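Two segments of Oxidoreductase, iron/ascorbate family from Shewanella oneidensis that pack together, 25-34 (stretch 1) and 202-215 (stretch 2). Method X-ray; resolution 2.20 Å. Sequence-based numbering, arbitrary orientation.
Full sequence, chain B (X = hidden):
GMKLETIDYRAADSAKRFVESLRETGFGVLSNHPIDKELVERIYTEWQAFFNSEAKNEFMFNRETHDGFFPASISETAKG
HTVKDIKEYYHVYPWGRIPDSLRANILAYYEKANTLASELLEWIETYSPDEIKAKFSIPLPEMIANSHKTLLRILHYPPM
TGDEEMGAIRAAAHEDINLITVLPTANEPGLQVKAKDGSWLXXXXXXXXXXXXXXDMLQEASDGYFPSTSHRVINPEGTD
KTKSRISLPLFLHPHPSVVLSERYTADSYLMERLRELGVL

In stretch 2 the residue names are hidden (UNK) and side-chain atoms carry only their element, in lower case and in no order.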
# COMPACT_ATOMS: atom_id res chain seq x y z
N THR B 25 -29.99 17.54 -7.40
CA THR B 25 -29.30 16.80 -8.46
C THR B 25 -27.90 16.30 -8.09
O THR B 25 -27.31 15.55 -8.86
CB THR B 25 -29.09 17.66 -9.73
OG1 THR B 25 -28.06 18.64 -9.47
CG2 THR B 25 -30.37 18.35 -10.15
N GLY B 26 -27.35 16.74 -6.97
CA GLY B 26 -25.96 16.41 -6.62
C GLY B 26 -24.92 17.33 -7.25
O GLY B 26 -23.74 17.21 -6.94
N PHE B 27 -25.36 18.24 -8.11
CA PHE B 27 -24.49 19.12 -8.89
C PHE B 27 -25.00 20.56 -8.88
O PHE B 27 -26.20 20.81 -8.74
CB PHE B 27 -24.43 18.66 -10.36
CG PHE B 27 -23.36 17.64 -10.63
CD1 PHE B 27 -23.45 16.35 -10.10
CD2 PHE B 27 -22.26 17.96 -11.42
CE1 PHE B 27 -22.48 15.43 -10.34
CE2 PHE B 27 -21.29 17.04 -11.67
CZ PHE B 27 -21.39 15.77 -11.13
N GLY B 28 -24.06 21.48 -9.06
CA GLY B 28 -24.36 22.90 -9.18
C GLY B 28 -23.43 23.50 -10.20
O GLY B 28 -22.27 23.14 -10.26
N VAL B 29 -23.95 24.42 -11.01
CA VAL B 29 -23.16 25.04 -12.07
C VAL B 29 -23.09 26.55 -11.78
O VAL B 29 -24.12 27.17 -11.62
CB VAL B 29 -23.83 24.78 -13.43
CG1 VAL B 29 -23.06 25.44 -14.55
CG2 VAL B 29 -23.99 23.29 -13.67
N LEU B 30 -21.89 27.11 -11.67
CA LEU B 30 -21.73 28.54 -11.41
C LEU B 30 -21.08 29.27 -12.57
O LEU B 30 -20.01 28.85 -13.03
CB LEU B 30 -20.89 28.77 -10.16
CG LEU B 30 -21.53 28.52 -8.80
CD1 LEU B 30 -20.48 28.72 -7.71
CD2 LEU B 30 -22.72 29.41 -8.58
N SER B 31 -21.69 30.37 -13.02
CA SER B 31 -21.03 31.29 -13.96
C SER B 31 -20.54 32.55 -13.25
O SER B 31 -20.94 32.83 -12.11
CB SER B 31 -21.96 31.66 -15.10
OG SER B 31 -22.75 32.77 -14.76
N ASN B 32 -19.65 33.29 -13.92
CA ASN B 32 -19.12 34.55 -13.41
C ASN B 32 -18.60 34.43 -11.98
O ASN B 32 -18.92 35.26 -11.14
CB ASN B 32 -20.21 35.61 -13.47
CG ASN B 32 -20.64 35.89 -14.89
OD1 ASN B 32 -21.58 35.30 -15.39
ND2 ASN B 32 -19.91 36.78 -15.55
N HIS B 33 -17.84 33.38 -11.72
CA HIS B 33 -17.23 33.14 -10.41
C HIS B 33 -15.98 34.00 -10.23
O HIS B 33 -15.51 34.62 -11.20
CB HIS B 33 -16.88 31.64 -10.25
CG HIS B 33 -16.04 31.10 -11.35
ND1 HIS B 33 -14.66 31.21 -11.37
CD2 HIS B 33 -16.38 30.47 -12.51
CE1 HIS B 33 -14.20 30.68 -12.49
NE2 HIS B 33 -15.22 30.22 -13.19
N PRO B 34 -15.43 34.06 -9.01
CA PRO B 34 -14.30 34.94 -8.73
C PRO B 34 -12.92 34.49 -9.18
O PRO B 34 -11.97 35.20 -8.94
CB PRO B 34 -14.29 35.06 -7.19
CG PRO B 34 -15.47 34.34 -6.71
CD PRO B 34 -15.91 33.42 -7.78
N UNK B 202 -27.47 16.90 -19.35
CA UNK B 202 -26.31 17.62 -19.86
C UNK B 202 -25.95 18.80 -18.95
O UNK B 202 -26.82 19.50 -18.44
o UNK B 202 -25.72 16.15 -22.40
c UNK B 202 -26.66 16.98 -22.31
o UNK B 202 -27.67 16.93 -23.04
c UNK B 202 -26.57 18.12 -21.29
N UNK B 203 -24.65 18.98 -18.74
CA UNK B 203 -24.15 20.06 -17.91
C UNK B 203 -23.68 21.17 -18.84
O UNK B 203 -22.86 20.92 -19.72
c UNK B 203 -23.33 18.33 -16.28
c UNK B 203 -22.97 19.60 -17.04
c UNK B 203 -22.57 20.71 -16.09
N UNK B 204 -24.24 22.38 -18.68
CA UNK B 204 -23.79 23.52 -19.49
C UNK B 204 -22.31 23.77 -19.23
O UNK B 204 -21.94 24.02 -18.09
c UNK B 204 -25.42 22.71 -17.85
c UNK B 204 -25.83 24.05 -18.33
c UNK B 204 -24.64 24.69 -19.00
N UNK B 205 -21.49 23.68 -20.26
CA UNK B 205 -20.05 23.63 -20.10
C UNK B 205 -19.33 24.79 -20.79
O UNK B 205 -18.19 24.65 -21.20
c UNK B 205 -19.54 22.29 -20.64
o UNK B 205 -20.13 21.20 -19.94
N UNK B 206 -19.99 25.94 -20.87
CA UNK B 206 -19.41 27.16 -21.45
C UNK B 206 -18.13 27.59 -20.73
O UNK B 206 -17.95 27.28 -19.55
o UNK B 206 -21.85 28.40 -23.24
o UNK B 206 -22.61 27.38 -21.42
c UNK B 206 -21.72 28.01 -22.06
c UNK B 206 -20.40 28.32 -21.37
N UNK B 207 -17.24 28.29 -21.43
CA UNK B 207 -16.07 28.90 -20.81
C UNK B 207 -16.59 29.75 -19.67
O UNK B 207 -17.64 30.35 -19.79
c UNK B 207 -13.35 28.53 -22.63
c UNK B 207 -14.44 28.38 -25.19
c UNK B 207 -14.59 29.10 -22.88
c UNK B 207 -15.33 29.82 -21.79
c UNK B 207 -13.20 27.80 -24.93
c UNK B 207 -15.12 29.04 -24.16
c UNK B 207 -12.65 27.88 -23.65
N UNK B 208 -15.84 29.80 -18.57
CA UNK B 208 -16.25 30.58 -17.41
C UNK B 208 -17.23 29.89 -16.46
O UNK B 208 -17.55 30.44 -15.41
N UNK B 209 -17.74 28.71 -16.83
CA UNK B 209 -18.56 27.95 -15.88
C UNK B 209 -17.67 27.14 -14.97
O UNK B 209 -16.57 26.73 -15.34
c UNK B 209 -20.80 27.80 -17.04
n UNK B 209 -21.80 27.09 -17.58
c UNK B 209 -19.60 27.04 -16.56
o UNK B 209 -20.85 29.03 -16.92
N UNK B 210 -18.17 26.90 -13.77
CA UNK B 210 -17.49 26.03 -12.86
C UNK B 210 -18.54 25.07 -12.28
O UNK B 210 -19.62 25.50 -11.88
c UNK B 210 -14.52 26.98 -10.61
c UNK B 210 -15.53 26.08 -11.27
c UNK B 210 -17.61 27.33 -10.72
c UNK B 210 -16.71 26.86 -11.82
N UNK B 211 -18.23 23.78 -12.33
CA UNK B 211 -19.18 22.71 -11.98
C UNK B 211 -18.77 22.15 -10.64
O UNK B 211 -17.59 21.85 -10.43
c UNK B 211 -20.05 23.27 -14.70
c UNK B 211 -19.10 22.13 -14.43
c UNK B 211 -20.40 20.62 -12.87
c UNK B 211 -19.16 21.56 -13.02
N UNK B 212 -19.72 22.04 -9.73
CA UNK B 212 -19.45 21.57 -8.39
C UNK B 212 -20.37 20.42 -8.07
O UNK B 212 -21.58 20.52 -8.29
c UNK B 212 -18.65 23.84 -7.66
c UNK B 212 -19.64 22.69 -7.37
c UNK B 212 -19.28 24.99 -8.35
c UNK B 212 -19.44 22.18 -5.94
N UNK B 213 -19.81 19.34 -7.52
CA UNK B 213 -20.62 18.20 -7.16
C UNK B 213 -20.31 17.63 -5.78
O UNK B 213 -19.18 17.71 -5.28
o UNK B 213 -18.25 16.88 -8.89
c UNK B 213 -20.57 17.15 -8.27
c UNK B 213 -19.24 16.40 -8.33
n UNK B 213 -19.24 15.19 -7.78
N UNK B 214 -21.37 17.14 -5.13
CA UNK B 214 -21.32 16.42 -3.86
C UNK B 214 -20.60 15.09 -4.09
O UNK B 214 -20.82 14.45 -5.12
c UNK B 214 -23.09 18.29 -2.14
c UNK B 214 -22.75 16.05 -3.41
c UNK B 214 -23.60 17.31 -3.21
c UNK B 214 -22.76 15.15 -2.12
N UNK B 215 -19.77 14.69 -3.13
CA UNK B 215 -19.10 13.38 -3.13
C UNK B 215 -19.60 12.49 -1.98
O UNK B 215 -20.28 12.98 -1.06
O HOH W 1 -22.74 14.76 -7.08
O HOH W 2 -18.96 33.27 -16.70
O HOH W 3 -16.77 32.91 -14.76
O HOH W 4 -14.38 28.80 -15.40

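Position 202 carries two carbons, the second bearing two oxygens, and lies beyond reach of stretch 1: a carboxylate, Asp202. Position 203 has one carbon forking into two; one of these lies 3.8 Å from Val29 CG2. This is Val203, a compact apolar partner. At 204 three carbons close a ring onto the backbone nitrogen, which defines Pro204; its CD lies 4.5 Å from Val29 CG2. Position 205 has one carbon and one oxygen, hence Ser205, whose OG donates to Val203 O (2.8 Å) within the loop.

Position 206, two carbons ending in two oxygens, is Asp206, and 207, one carbon and a six-carbon ring, is Phe207; neither touches stretch 1. Position 208 has no side-chain atoms. Its phi of 83° would jam a CB against the preceding carbonyl, so Gly208 suits this type II turn, which runs from Asp206 to position 209. There, two carbons end in one oxygen and one nitrogen, the oxygen 3.4 Å from Ser31 CB. An amide fits: Asn209, whose ND2 donates to Pro204 O (3.1 Å), tying the loop together.

Position 210 has four carbons, forked at the first, one arm two carbons long: Ile210. Its CG2 meets Leu30 CB at 3.6 Å, while CD1 sits over the face of the His33 ring, 4.2 Å from its centroid. Position 211 has the same fork, giving Ile211; CG2 approaches Phe27 CD2 at the ring edge (3.6 Å) and CD1 reaches Val29 CG1 (3.7 Å). The fork recurs at 212, Ile212, whose CD1 lies 4.0 Å from Leu30 CD1. Such beta-branched chains suit extended strands.

Position 213 has two carbons, then one oxygen and one nitrogen: Asn213. Its CB lies over the Phe27 ring, 3.2 Å from the centroid, and its ND2 donates to the backbone O of position 214 (3.2 Å). That residue, again a forked four-carbon chain, is Ile214. Position 215 has no side chain and immediately precedes a helix: Gly215.

The contact is an antiparallel strand pair. Gly28 and Ile212 exchange backbone hydrogen bonds, N to O, at 2.8 Å in each direction, as do Leu30 and Ile210; Ile214 N adds one to Gly26 O (3.0 Å). Strand alternation places Phe27, Val29, Ile211 and Asn213 on one face, Leu30, Ile210 and Ile212 on the other. Water extends the pairing at both ends: water 1 donates to Gly26 O (2.6 Å) and Ile214 O (2.8 Å), while water 4 links His33 NE2 (2.8 Å) with Asn209 O (3.0 Å).

Stretch 2, residues 202-215: DVPSDFGNIIINIG
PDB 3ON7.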